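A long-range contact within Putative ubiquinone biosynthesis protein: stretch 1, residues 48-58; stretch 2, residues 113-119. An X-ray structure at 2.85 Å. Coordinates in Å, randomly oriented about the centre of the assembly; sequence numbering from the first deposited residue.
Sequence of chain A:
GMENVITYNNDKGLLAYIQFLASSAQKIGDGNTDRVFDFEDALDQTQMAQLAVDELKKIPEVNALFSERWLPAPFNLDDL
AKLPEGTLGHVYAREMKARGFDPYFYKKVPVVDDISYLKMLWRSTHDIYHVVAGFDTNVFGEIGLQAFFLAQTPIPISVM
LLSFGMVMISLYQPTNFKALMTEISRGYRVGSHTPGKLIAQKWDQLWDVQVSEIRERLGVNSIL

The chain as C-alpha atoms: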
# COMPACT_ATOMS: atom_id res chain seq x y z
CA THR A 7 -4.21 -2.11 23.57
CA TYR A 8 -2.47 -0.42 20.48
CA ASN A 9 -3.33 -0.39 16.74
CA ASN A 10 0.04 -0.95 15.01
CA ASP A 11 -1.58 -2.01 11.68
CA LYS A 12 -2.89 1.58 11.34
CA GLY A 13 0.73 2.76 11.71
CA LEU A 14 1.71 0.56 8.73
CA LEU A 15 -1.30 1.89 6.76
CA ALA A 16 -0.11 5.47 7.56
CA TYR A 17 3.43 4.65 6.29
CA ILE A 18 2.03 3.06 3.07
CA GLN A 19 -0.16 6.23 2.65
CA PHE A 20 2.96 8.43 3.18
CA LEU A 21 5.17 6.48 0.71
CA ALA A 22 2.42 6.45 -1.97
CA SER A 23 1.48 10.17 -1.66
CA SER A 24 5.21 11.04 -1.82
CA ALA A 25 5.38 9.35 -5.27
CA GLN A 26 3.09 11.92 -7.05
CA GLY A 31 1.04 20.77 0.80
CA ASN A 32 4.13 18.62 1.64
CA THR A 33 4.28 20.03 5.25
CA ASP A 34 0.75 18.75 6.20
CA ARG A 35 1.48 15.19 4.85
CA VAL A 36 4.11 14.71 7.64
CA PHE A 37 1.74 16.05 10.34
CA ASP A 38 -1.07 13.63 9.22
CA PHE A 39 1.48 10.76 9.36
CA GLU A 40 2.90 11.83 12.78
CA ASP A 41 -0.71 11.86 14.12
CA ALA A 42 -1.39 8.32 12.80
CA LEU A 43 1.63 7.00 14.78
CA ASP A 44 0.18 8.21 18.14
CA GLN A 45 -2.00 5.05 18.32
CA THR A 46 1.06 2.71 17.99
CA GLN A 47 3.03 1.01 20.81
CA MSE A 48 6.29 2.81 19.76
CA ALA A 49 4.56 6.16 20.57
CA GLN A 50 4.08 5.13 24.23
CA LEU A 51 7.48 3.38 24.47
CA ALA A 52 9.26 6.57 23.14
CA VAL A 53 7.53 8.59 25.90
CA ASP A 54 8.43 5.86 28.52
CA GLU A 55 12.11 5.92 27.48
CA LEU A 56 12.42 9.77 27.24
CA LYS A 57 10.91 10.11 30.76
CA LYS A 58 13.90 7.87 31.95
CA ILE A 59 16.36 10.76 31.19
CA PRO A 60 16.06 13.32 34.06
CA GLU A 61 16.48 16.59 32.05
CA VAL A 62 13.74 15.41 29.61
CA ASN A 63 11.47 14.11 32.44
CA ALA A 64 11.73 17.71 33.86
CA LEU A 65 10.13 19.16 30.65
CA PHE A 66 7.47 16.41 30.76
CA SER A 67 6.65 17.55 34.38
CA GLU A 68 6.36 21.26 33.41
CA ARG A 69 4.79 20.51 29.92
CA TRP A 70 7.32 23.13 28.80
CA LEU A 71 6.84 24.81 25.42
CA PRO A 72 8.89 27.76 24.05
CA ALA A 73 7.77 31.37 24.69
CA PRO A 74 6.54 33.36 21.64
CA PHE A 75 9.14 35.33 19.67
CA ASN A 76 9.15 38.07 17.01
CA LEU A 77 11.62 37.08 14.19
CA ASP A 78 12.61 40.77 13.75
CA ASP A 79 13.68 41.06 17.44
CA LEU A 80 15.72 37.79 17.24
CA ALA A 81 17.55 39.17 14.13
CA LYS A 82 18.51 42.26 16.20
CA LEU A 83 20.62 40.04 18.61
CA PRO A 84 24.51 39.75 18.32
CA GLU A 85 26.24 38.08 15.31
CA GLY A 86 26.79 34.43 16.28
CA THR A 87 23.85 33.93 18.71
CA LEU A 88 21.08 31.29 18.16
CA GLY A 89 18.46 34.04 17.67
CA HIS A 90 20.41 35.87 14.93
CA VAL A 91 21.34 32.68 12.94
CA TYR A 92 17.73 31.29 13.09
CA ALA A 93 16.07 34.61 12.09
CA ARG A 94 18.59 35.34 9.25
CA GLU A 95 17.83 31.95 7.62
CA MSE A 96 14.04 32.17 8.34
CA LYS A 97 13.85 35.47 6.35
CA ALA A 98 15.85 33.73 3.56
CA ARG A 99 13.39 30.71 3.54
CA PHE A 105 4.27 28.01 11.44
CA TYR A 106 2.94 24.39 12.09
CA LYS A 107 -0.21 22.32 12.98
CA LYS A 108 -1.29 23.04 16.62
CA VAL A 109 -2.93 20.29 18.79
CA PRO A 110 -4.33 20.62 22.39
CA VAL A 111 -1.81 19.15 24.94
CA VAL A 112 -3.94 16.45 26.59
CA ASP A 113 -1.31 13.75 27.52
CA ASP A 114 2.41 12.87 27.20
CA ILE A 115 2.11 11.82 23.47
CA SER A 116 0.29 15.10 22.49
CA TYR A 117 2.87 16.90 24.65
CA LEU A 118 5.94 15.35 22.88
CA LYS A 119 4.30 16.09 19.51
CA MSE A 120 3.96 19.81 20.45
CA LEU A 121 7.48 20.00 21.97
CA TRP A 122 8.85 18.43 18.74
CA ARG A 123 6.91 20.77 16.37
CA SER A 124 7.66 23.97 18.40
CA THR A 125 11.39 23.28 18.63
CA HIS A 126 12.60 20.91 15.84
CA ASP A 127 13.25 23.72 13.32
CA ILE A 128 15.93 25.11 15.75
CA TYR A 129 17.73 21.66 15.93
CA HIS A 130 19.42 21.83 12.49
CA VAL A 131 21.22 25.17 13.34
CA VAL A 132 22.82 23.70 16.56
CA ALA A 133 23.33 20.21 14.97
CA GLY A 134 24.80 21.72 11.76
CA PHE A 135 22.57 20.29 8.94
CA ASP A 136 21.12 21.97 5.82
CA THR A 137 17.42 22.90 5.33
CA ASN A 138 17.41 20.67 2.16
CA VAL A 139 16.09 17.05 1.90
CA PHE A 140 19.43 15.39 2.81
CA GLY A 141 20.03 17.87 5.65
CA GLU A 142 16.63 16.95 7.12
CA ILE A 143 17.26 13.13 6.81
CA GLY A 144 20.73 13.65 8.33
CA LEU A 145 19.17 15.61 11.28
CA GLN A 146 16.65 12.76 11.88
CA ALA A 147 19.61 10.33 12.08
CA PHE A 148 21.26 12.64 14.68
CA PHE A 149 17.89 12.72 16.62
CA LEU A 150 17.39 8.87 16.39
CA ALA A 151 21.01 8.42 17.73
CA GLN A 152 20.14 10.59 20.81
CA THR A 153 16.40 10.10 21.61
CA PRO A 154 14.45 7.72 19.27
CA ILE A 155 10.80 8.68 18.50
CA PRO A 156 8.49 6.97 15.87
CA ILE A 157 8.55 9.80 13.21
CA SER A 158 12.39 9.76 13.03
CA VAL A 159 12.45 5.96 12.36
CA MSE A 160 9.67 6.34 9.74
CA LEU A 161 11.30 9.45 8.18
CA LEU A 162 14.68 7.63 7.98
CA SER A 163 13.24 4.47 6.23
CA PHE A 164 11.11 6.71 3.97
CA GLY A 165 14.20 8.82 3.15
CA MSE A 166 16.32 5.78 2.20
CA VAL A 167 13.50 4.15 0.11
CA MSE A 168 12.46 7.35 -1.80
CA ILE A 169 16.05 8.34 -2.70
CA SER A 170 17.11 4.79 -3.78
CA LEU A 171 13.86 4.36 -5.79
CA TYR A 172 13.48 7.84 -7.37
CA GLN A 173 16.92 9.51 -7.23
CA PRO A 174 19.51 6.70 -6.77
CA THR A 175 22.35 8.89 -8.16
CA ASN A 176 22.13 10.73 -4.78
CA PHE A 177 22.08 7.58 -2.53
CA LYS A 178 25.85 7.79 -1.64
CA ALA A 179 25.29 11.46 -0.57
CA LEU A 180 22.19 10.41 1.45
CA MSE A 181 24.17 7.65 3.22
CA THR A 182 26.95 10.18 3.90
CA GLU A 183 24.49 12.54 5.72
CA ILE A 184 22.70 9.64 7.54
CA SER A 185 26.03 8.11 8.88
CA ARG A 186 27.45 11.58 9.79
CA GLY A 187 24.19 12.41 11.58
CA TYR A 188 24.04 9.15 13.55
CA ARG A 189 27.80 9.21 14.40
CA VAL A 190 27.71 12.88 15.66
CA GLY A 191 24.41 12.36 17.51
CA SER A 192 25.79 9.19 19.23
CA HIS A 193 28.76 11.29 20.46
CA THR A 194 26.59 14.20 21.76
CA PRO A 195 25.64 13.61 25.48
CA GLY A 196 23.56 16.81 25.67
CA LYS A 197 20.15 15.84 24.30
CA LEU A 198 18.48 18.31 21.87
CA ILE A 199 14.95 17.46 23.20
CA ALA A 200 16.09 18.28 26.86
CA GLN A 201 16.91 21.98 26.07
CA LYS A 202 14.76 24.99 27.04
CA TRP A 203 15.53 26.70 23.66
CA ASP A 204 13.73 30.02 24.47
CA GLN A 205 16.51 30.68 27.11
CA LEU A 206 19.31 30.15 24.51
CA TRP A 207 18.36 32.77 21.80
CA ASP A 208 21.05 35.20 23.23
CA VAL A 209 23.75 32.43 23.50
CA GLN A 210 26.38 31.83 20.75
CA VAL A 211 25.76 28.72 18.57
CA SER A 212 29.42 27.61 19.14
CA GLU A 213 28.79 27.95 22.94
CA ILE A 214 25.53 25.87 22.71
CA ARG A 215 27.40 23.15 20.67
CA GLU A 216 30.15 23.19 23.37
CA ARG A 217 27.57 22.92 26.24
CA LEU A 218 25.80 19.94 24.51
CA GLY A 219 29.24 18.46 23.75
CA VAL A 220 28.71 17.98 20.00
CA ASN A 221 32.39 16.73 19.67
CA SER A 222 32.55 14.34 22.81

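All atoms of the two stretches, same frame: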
# COMPACT_ATOMS: atom_id res chain seq x y z
N MSE A 48 5.03 2.07 19.82
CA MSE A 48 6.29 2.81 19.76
C MSE A 48 6.09 4.23 20.28
O MSE A 48 7.01 4.76 20.89
CB MSE A 48 6.91 2.79 18.33
CG MSE A 48 8.13 3.73 18.12
SE MSE A 48 9.99 3.00 18.26
CE MSE A 48 11.05 4.64 18.14
N ALA A 49 4.90 4.81 20.08
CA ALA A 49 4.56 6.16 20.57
C ALA A 49 4.69 6.19 22.09
O ALA A 49 5.44 7.02 22.62
CB ALA A 49 3.15 6.55 20.13
N GLN A 50 4.04 5.24 22.78
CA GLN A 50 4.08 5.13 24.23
C GLN A 50 5.47 4.77 24.77
O GLN A 50 5.89 5.32 25.79
CB GLN A 50 3.02 4.14 24.72
CG GLN A 50 2.76 4.20 26.23
CD GLN A 50 2.44 5.60 26.71
OE1 GLN A 50 1.47 6.24 26.28
NE2 GLN A 50 3.29 6.14 27.58
N LEU A 51 6.15 3.85 24.10
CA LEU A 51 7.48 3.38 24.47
C LEU A 51 8.50 4.52 24.40
O LEU A 51 9.33 4.63 25.30
CB LEU A 51 7.87 2.25 23.54
CG LEU A 51 8.47 1.03 24.20
CD1 LEU A 51 7.40 -0.02 24.46
CD2 LEU A 51 9.58 0.47 23.35
N ALA A 52 8.42 5.38 23.33
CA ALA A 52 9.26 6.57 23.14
C ALA A 52 9.10 7.52 24.33
O ALA A 52 10.10 8.01 24.88
CB ALA A 52 8.88 7.29 21.86
N VAL A 53 7.85 7.75 24.76
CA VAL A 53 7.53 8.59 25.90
C VAL A 53 8.12 7.94 27.18
O VAL A 53 8.80 8.62 27.94
CB VAL A 53 6.01 8.81 25.98
CG1 VAL A 53 5.62 9.35 27.35
CG2 VAL A 53 5.55 9.75 24.87
N ASP A 54 7.91 6.62 27.38
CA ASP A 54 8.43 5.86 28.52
C ASP A 54 9.96 5.93 28.63
O ASP A 54 10.48 6.09 29.73
CB ASP A 54 7.95 4.39 28.47
CG ASP A 54 6.46 4.18 28.74
OD1 ASP A 54 5.78 5.16 29.16
OD2 ASP A 54 5.99 3.03 28.59
N GLU A 55 10.66 5.87 27.51
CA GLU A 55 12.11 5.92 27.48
C GLU A 55 12.70 7.33 27.67
O GLU A 55 13.73 7.48 28.32
CB GLU A 55 12.67 5.22 26.22
CG GLU A 55 12.57 3.69 26.27
CD GLU A 55 13.23 3.01 27.46
OE1 GLU A 55 14.46 3.16 27.64
OE2 GLU A 55 12.50 2.32 28.21
N LEU A 56 12.02 8.37 27.11
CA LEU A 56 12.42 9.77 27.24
C LEU A 56 12.31 10.21 28.69
O LEU A 56 13.23 10.84 29.20
CB LEU A 56 11.54 10.67 26.36
CG LEU A 56 11.88 10.74 24.88
CD1 LEU A 56 10.73 11.24 24.10
CD2 LEU A 56 13.01 11.70 24.64
N LYS A 57 11.18 9.84 29.34
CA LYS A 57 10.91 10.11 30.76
C LYS A 57 11.91 9.42 31.73
O LYS A 57 11.87 9.69 32.93
CB LYS A 57 9.46 9.75 31.10
CG LYS A 57 8.43 10.78 30.65
CD LYS A 57 7.04 10.36 31.14
CE LYS A 57 6.42 11.37 32.06
NZ LYS A 57 5.23 10.80 32.72
N LYS A 58 12.81 8.55 31.21
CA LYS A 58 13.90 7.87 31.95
C LYS A 58 15.17 8.76 31.99
O LYS A 58 16.05 8.51 32.80
CB LYS A 58 14.21 6.47 31.37
CG LYS A 58 13.11 5.45 31.65
CD LYS A 58 13.46 4.04 31.16
CE LYS A 58 12.38 3.08 31.56
NZ LYS A 58 12.78 1.67 31.35
N ASP A 113 -2.09 14.84 26.91
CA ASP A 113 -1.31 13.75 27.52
C ASP A 113 0.16 13.83 27.15
O ASP A 113 0.56 14.82 26.51
CB ASP A 113 -1.93 12.38 27.16
CG ASP A 113 -1.86 11.93 25.70
OD1 ASP A 113 -1.59 12.79 24.82
OD2 ASP A 113 -2.08 10.73 25.44
N ASP A 114 0.98 12.82 27.52
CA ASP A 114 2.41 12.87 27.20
C ASP A 114 2.72 12.76 25.70
O ASP A 114 3.67 13.40 25.25
CB ASP A 114 3.22 11.85 28.00
CG ASP A 114 3.22 11.98 29.53
OD1 ASP A 114 3.21 13.15 30.05
OD2 ASP A 114 3.36 10.93 30.20
N ILE A 115 1.93 11.95 24.93
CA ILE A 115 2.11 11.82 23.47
C ILE A 115 1.78 13.15 22.73
O ILE A 115 2.58 13.60 21.91
CB ILE A 115 1.35 10.58 22.92
CG1 ILE A 115 2.07 9.29 23.34
CG2 ILE A 115 1.15 10.66 21.39
CD1 ILE A 115 1.23 8.01 23.24
N SER A 116 0.64 13.80 23.08
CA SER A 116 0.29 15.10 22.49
C SER A 116 1.29 16.16 22.95
O SER A 116 1.63 17.07 22.18
CB SER A 116 -1.15 15.49 22.77
OG SER A 116 -1.49 15.32 24.13
N TYR A 117 1.83 16.00 24.19
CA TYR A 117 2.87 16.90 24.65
C TYR A 117 4.16 16.79 23.79
O TYR A 117 4.66 17.79 23.29
CB TYR A 117 3.19 16.71 26.15
CG TYR A 117 4.43 17.49 26.52
CD1 TYR A 117 4.50 18.86 26.32
CD2 TYR A 117 5.57 16.84 26.97
CE1 TYR A 117 5.67 19.57 26.55
CE2 TYR A 117 6.73 17.55 27.27
CZ TYR A 117 6.78 18.91 27.05
OH TYR A 117 7.93 19.63 27.30
N LEU A 118 4.72 15.59 23.65
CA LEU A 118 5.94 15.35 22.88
C LEU A 118 5.81 15.80 21.44
O LEU A 118 6.77 16.31 20.88
CB LEU A 118 6.33 13.87 22.96
CG LEU A 118 7.60 13.43 22.22
CD1 LEU A 118 8.82 14.15 22.72
CD2 LEU A 118 7.76 11.91 22.30
N LYS A 119 4.61 15.67 20.87
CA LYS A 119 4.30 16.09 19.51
C LYS A 119 4.47 17.61 19.42
O LYS A 119 5.15 18.08 18.52
CB LYS A 119 2.86 15.68 19.17
CG LYS A 119 2.54 15.62 17.69
CD LYS A 119 1.44 14.61 17.41
CE LYS A 119 0.10 15.19 17.59
NZ LYS A 119 -0.94 14.26 17.14

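Residues 48-56 are helical, the continuation of a helix that begins earlier in the chain, and residues 114-119 open a second helix that runs on beyond the stretch. The two axes approach to 9.9 Å, with 78° between their N-to-C directions, so the helices cross nearly at right angles and meet over a short patch. The backbone is nearest at Val53 and Ile115, whose CA atoms lie 6.8 Å apart. No backbone hydrogen bond links the stretches; side chains make the contact and bury 367 Å², both sides summed.

The start of the second helix is fixed by Asp113 at the N-cap position. Its OD1 accepts from Ser116 N at 3.0 Å, with an N-H...acceptor angle of 166°, and from Ser116 OG at 2.6 Å. The cap satisfies an amide that has no helical carbonyl partner at this first turn, and neither residue touches stretch 1.

Val53 occupies the middle of the interface. Its CA-to-CB bond points toward stretch 2, and with chi1 in the t well, CG1 lies 3.5 Å from Asp114 CB, and CG2 lies 3.8 Å from Ile115 CG1 and 4.0 Å from Leu118 CD2. A compact branched side chain thus touches three residues of the facing helix where the backbones are nearest.

Ile115 leaves its backbone sideways, but its m, t rotamer brings the end of the chain nearer to stretch 1. There CD1 lies 3.9 Å from Ala49 CB and 3.5 Å from Gln50 OE1; the single methyl of Ala49 packs directly against the end of this longer side chain. Gln50 points away at CB, yet its end returns toward the contact, and its NE2 donates to Asp54 OD1 at 3.1 Å with an angle of 157°, an i to i+4 bond along the helix.

One turn beyond Ile115, Leu118 points toward stretch 1 in a t, p rotamer. Its CD2 packs 3.5 Å from Leu56 CD1 as well as against Val53, and both leucines are buried, as suits purely hydrocarbon side chains.

A charged pair completes the contact. Lys57 and Asp114 both direct CA-to-CB toward the opposing stretch, and Lys57 NZ donates to Asp114 OD2 at 3.1 Å, a hydrogen bond within a salt bridge. Both residues are partly exposed. Asp114 therefore serves two kinds of contact: its carboxylate binds the lysine ammonium, while its CB methylene packs against Val53.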